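Local coordinates for ribonuclease VapC (Caulobacter crescentus, PDB 5K8J) that probably cleaves RNA as the magnesium-dependent PIN-domain toxin of a toxin-antitoxin pair and is inhibited by its VapB antitoxin, at the interface of chains B and A. Coordinates in Å, arbitrary orientation; residue numbers count along the deposited sequence, not the author numbering. Chains: chain A, Ribonuclease VapC; chain B, VapB family protein.

Both contacts lie along one stretch of the C-terminal tail of the VapB antitoxin, which runs extended over the VapC PIN domain. Their C-alpha centres are about 10 Å apart. B:Leu78 belongs to both, its side chain serving contact 1 and its carbonyl linked through a water to the backbone at the start of toxin helix 93-105, which contributes to both. Contact 1 docks the tail at the helix's N-terminal end and the 3-10 helix ahead of it; contact 2 carries it into the acidic active site, where an antitoxin arginine pairs with the carboxylates. Toxin inhibition is mediated by a flexible motif, probably including this tail.

Contact 1: the interface of chains B and A. Residues chain B 75, 77-78; chain A 88, 90, 93.
The extended tail of the antitoxin meets the short 3-10 helix 90-92 of the PIN domain here, with B:Asp75, B:Asp77 and B:Leu78 laid against A:Tyr88, A:Arg90 and A:Val93. B:Asp75 and A:Tyr88 reach for each other tip to tip: the phenol OH of A:Tyr88 donates to the carboxylate OD2 of B:Asp75 at 3.0 Å, coming in nearly along the C-O axis, with ring and carboxylate 27° apart. A:Arg90 works mainly through its aliphatic stem. Its CG stands anti to the backbone N (chi1 -174°), and the stem lies along the antitoxin tail, touching two of its side chains. CG touches the CD2 branch of B:Leu78 at 3.6 Å, while CD lies 3.7 Å from CB of B:Asp75. A bend at chi3 (66°) then turns the guanidinium toward the backbone of B:Asp77. NH1 comes within 2.9 Å of the carbonyl O of B:Asp77, though no N-H is aimed at it and no hydrogen bond forms. The other branch of B:Leu78, CD1, meets CG1 of A:Val93 more loosely, at 4.1 Å. A water joins the two backbones, its oxygen 2.6 Å from O of B:Leu78 and 3.0 Å from O of A:Arg90. In the fold, A:Tyr88 lies in the loop after helix 73-86, A:Arg90 begins the 3-10 helix, and A:Val93 opens helix 93-105, while all three antitoxin residues are in loop, beyond helix 55-64 of their chain.

Contact 2: the interface of chains B and A. Residues chain B 78-80, 82; chain A 7, 36, 40, 94-95, 98.
B:Arg82 turns at chi2 (-77°) and then runs nearly straight through chi3 (-164°), carrying its guanidinium into the carboxylates of A:Glu40 and A:Asp95. A:Glu40 comes to meet it with its chain extended beyond CG (chi2 -170°). The arginine grips A:Glu40 side-on: NE gives a salt bridge and hydrogen bond to OE2 at 2.7 Å, and NH2 bonds to OE1 at 3.0 Å, each carboxylate oxygen accepting on its syn lone pair. Its far end takes A:Asp95 end-on, NH1 to OD1 at 3.0 Å on the syn side, and NH2 to OD2 at 2.9 Å from above the carboxylate plane. NH2 serves both acids. The ring of B:Pro80 covers one guanidinium face and CB of A:Thr7 sits over the other, toward the rim. The hydroxyl OG1 of A:Thr7 also donates to OE1 of A:Glu40 at 2.7 Å, helping to position that carboxylate. A water links OE2 of A:Glu40 to the carbonyl O of B:Pro80. Alongside, B:Phe79 sets a ring face on A:Val94, whose CG2 lies 3.6 Å from the ring centroid, while CE1 of the phenylalanine packs against CG of A:Glu40 and CG2 of A:Ile36, and the A:Glu40 carboxylate carbon CD lies at the ring edge. The water that joins the carbonyls of B:Leu78 and A:Arg90 also contacts the backbone N of A:Val94, its oxygen 3.1 Å away. A:Asp95 is a predicted magnesium ligand, so the arginine probably blocks the catalytic metal site. The antitoxin tail lies in loop here, facing toxin helices 7-14 (A:Thr7), 35-45 (A:Ile36, A:Glu40) and 93-105 (A:Val94, A:Asp95), which meet at the acidic active site.

Contact 1: the interface of chains B and A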
loop_
_atom_site.group_PDB
_atom_site.type_symbol
_atom_site.label_atom_id
_atom_site.label_comp_id
_atom_site.label_asym_id
_atom_site.label_seq_id
_atom_site.Cartn_x
_atom_site.Cartn_y
_atom_site.Cartn_z
ATOM N N ASP B 75 -11.003 29.603 8.947
ATOM C CA ASP B 75 -11.925 29.141 7.889
ATOM C C ASP B 75 -11.649 27.660 7.567
ATOM O O ASP B 75 -10.662 27.376 6.892
ATOM C CB ASP B 75 -11.759 29.997 6.618
ATOM C CG ASP B 75 -11.099 31.383 6.871
ATOM O OD1 ASP B 75 -11.771 32.310 7.392
ATOM O OD2 ASP B 75 -9.918 31.572 6.473
ATOM N N ASP B 77 -13.711 25.578 5.783
ATOM C CA ASP B 77 -14.433 25.219 4.565
ATOM C C ASP B 77 -13.765 25.841 3.333
ATOM O O ASP B 77 -14.252 26.791 2.734
ATOM C CB ASP B 77 -15.879 25.664 4.687
ATOM C CG ASP B 77 -16.701 25.196 3.548
ATOM O OD1 ASP B 77 -17.824 25.711 3.393
ATOM O OD2 ASP B 77 -16.188 24.337 2.793
ATOM N N LEU B 78 -12.693 25.176 2.899
ATOM C CA LEU B 78 -11.677 25.584 1.943
ATOM C C LEU B 78 -11.800 24.866 0.604
ATOM O O LEU B 78 -11.307 25.382 -0.416
ATOM C CB LEU B 78 -10.292 25.322 2.527
ATOM C CG LEU B 78 -9.952 26.103 3.795
ATOM C CD1 LEU B 78 -8.522 25.758 4.231
ATOM C CD2 LEU B 78 -10.108 27.586 3.541
ATOM N N TYR A 88 -2.800 36.591 1.275
ATOM C CA TYR A 88 -3.681 35.492 1.638
ATOM C C TYR A 88 -4.973 35.545 0.837
ATOM O O TYR A 88 -5.563 36.612 0.658
ATOM C CB TYR A 88 -4.014 35.561 3.121
ATOM C CG TYR A 88 -4.968 34.478 3.520
ATOM C CD1 TYR A 88 -4.540 33.180 3.645
ATOM C CD2 TYR A 88 -6.309 34.764 3.773
ATOM C CE1 TYR A 88 -5.416 32.166 3.983
ATOM C CE2 TYR A 88 -7.187 33.762 4.116
ATOM C CZ TYR A 88 -6.731 32.465 4.232
ATOM O OH TYR A 88 -7.588 31.424 4.574
ATOM N N ARG A 90 -8.489 33.036 0.934
ATOM C CA ARG A 90 -9.191 31.829 1.374
ATOM C C ARG A 90 -9.626 30.988 0.190
ATOM O O ARG A 90 -9.438 29.766 0.173
ATOM C CB ARG A 90 -10.408 32.191 2.233
ATOM C CG ARG A 90 -11.112 30.971 2.846
ATOM C CD ARG A 90 -12.572 31.272 3.255
ATOM N NE ARG A 90 -13.343 31.551 2.050
ATOM C CZ ARG A 90 -13.782 30.618 1.211
ATOM N NH1 ARG A 90 -13.561 29.331 1.461
ATOM N NH2 ARG A 90 -14.443 30.970 0.118
ATOM N N VAL A 93 -6.741 28.737 -1.296
ATOM C CA VAL A 93 -5.841 27.934 -0.464
ATOM C C VAL A 93 -5.551 26.586 -1.112
ATOM O O VAL A 93 -4.397 26.177 -1.254
ATOM C CB VAL A 93 -6.408 27.741 0.952
ATOM C CG1 VAL A 93 -5.523 26.755 1.693
ATOM C CG2 VAL A 93 -6.448 29.036 1.709
HETATM O O HOH W 1 -9.373 27.074 -1.040
#

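Contact 2: the interface of chains B and A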
loop_
_atom_site.group_PDB
_atom_site.type_symbol
_atom_site.label_atom_id
_atom_site.label_comp_id
_atom_site.label_asym_id
_atom_site.label_seq_id
_atom_site.Cartn_x
_atom_site.Cartn_y
_atom_site.Cartn_z
ATOM N N LEU B 78 -12.693 25.176 2.899
ATOM C CA LEU B 78 -11.677 25.584 1.943
ATOM C C LEU B 78 -11.800 24.866 0.604
ATOM O O LEU B 78 -11.307 25.382 -0.416
ATOM C CB LEU B 78 -10.292 25.322 2.527
ATOM C CG LEU B 78 -9.952 26.103 3.795
ATOM C CD1 LEU B 78 -8.522 25.758 4.231
ATOM C CD2 LEU B 78 -10.108 27.586 3.541
ATOM N N PHE B 79 -12.417 23.682 0.565
ATOM C CA PHE B 79 -12.355 22.922 -0.676
ATOM C C PHE B 79 -13.431 23.398 -1.632
ATOM O O PHE B 79 -14.597 23.547 -1.237
ATOM C CB PHE B 79 -12.456 21.418 -0.421
ATOM C CG PHE B 79 -11.124 20.825 -0.150
ATOM C CD1 PHE B 79 -10.430 20.205 -1.167
ATOM C CD2 PHE B 79 -10.505 20.974 1.086
ATOM C CE1 PHE B 79 -9.157 19.687 -0.948
ATOM C CE2 PHE B 79 -9.216 20.464 1.316
ATOM C CZ PHE B 79 -8.541 19.823 0.277
ATOM N N PRO B 80 -13.065 23.715 -2.864
ATOM C CA PRO B 80 -14.043 24.220 -3.816
ATOM C C PRO B 80 -14.866 23.088 -4.388
ATOM O O PRO B 80 -14.480 21.917 -4.355
ATOM C CB PRO B 80 -13.184 24.883 -4.900
ATOM C CG PRO B 80 -11.920 24.172 -4.854
ATOM C CD PRO B 80 -11.709 23.673 -3.439
ATOM N N ARG B 82 -15.784 21.249 -7.375
ATOM C CA ARG B 82 -15.237 20.990 -8.704
ATOM C C ARG B 82 -16.296 20.357 -9.599
ATOM O O ARG B 82 -16.873 19.322 -9.233
ATOM C CB ARG B 82 -14.068 20.034 -8.654
ATOM C CG ARG B 82 -13.024 20.333 -7.629
ATOM C CD ARG B 82 -12.116 21.467 -8.055
ATOM N NE ARG B 82 -10.936 21.442 -7.214
ATOM C CZ ARG B 82 -9.964 22.343 -7.226
ATOM N NH1 ARG B 82 -10.023 23.419 -8.012
ATOM N NH2 ARG B 82 -8.934 22.175 -6.428
ATOM N N THR A 7 -6.555 19.797 -10.233
ATOM C CA THR A 7 -7.596 18.817 -9.979
ATOM C C THR A 7 -8.587 18.694 -11.127
ATOM O O THR A 7 -8.976 17.576 -11.482
ATOM C CB THR A 7 -8.308 19.142 -8.670
ATOM O OG1 THR A 7 -7.345 19.074 -7.627
ATOM C CG2 THR A 7 -9.397 18.122 -8.398
ATOM N N ILE A 36 -3.365 16.131 -2.806
ATOM C CA ILE A 36 -4.561 16.935 -2.534
ATOM C C ILE A 36 -5.647 16.618 -3.550
ATOM O O ILE A 36 -6.810 16.403 -3.203
ATOM C CB ILE A 36 -4.237 18.436 -2.541
ATOM C CG1 ILE A 36 -3.094 18.803 -1.585
ATOM C CG2 ILE A 36 -5.475 19.257 -2.200
ATOM C CD1 ILE A 36 -3.290 18.351 -0.157
ATOM N N GLU A 40 -9.529 14.973 -3.177
ATOM C CA GLU A 40 -10.740 15.473 -3.826
ATOM C C GLU A 40 -11.427 14.374 -4.616
ATOM O O GLU A 40 -12.650 14.211 -4.541
ATOM C CB GLU A 40 -10.391 16.657 -4.723
ATOM C CG GLU A 40 -9.848 17.854 -3.977
ATOM C CD GLU A 40 -9.744 19.065 -4.844
ATOM O OE1 GLU A 40 -8.621 19.394 -5.248
ATOM O OE2 GLU A 40 -10.798 19.687 -5.161
ATOM N N VAL A 94 -6.600 25.839 -1.480
ATOM C CA VAL A 94 -6.393 24.474 -1.956
ATOM C C VAL A 94 -5.630 24.439 -3.280
ATOM O O VAL A 94 -4.667 23.680 -3.439
ATOM C CB VAL A 94 -7.742 23.761 -2.058
ATOM C CG1 VAL A 94 -7.589 22.445 -2.775
ATOM C CG2 VAL A 94 -8.284 23.545 -0.665
ATOM N N ASP A 95 -5.994 25.296 -4.222
ATOM C CA ASP A 95 -5.249 25.270 -5.469
ATOM C C ASP A 95 -3.828 25.805 -5.288
ATOM O O ASP A 95 -2.925 25.343 -5.987
ATOM C CB ASP A 95 -6.020 26.002 -6.538
ATOM C CG ASP A 95 -7.024 25.075 -7.255
ATOM O OD1 ASP A 95 -8.071 25.601 -7.635
ATOM O OD2 ASP A 95 -6.772 23.828 -7.415
ATOM N N ILE A 98 -1.696 22.875 -4.253
ATOM C CA ILE A 98 -1.304 22.075 -5.409
ATOM C C ILE A 98 -0.207 22.776 -6.205
ATOM O O ILE A 98 0.813 22.181 -6.555
ATOM C CB ILE A 98 -2.540 21.745 -6.259
ATOM C CG1 ILE A 98 -3.555 20.933 -5.435
ATOM C CG2 ILE A 98 -2.118 20.942 -7.490
ATOM C CD1 ILE A 98 -4.910 20.892 -6.064
HETATM O O HOH W 2 -9.373 27.074 -1.040
HETATM O O HOH W 3 -12.962 19.692 -3.711
#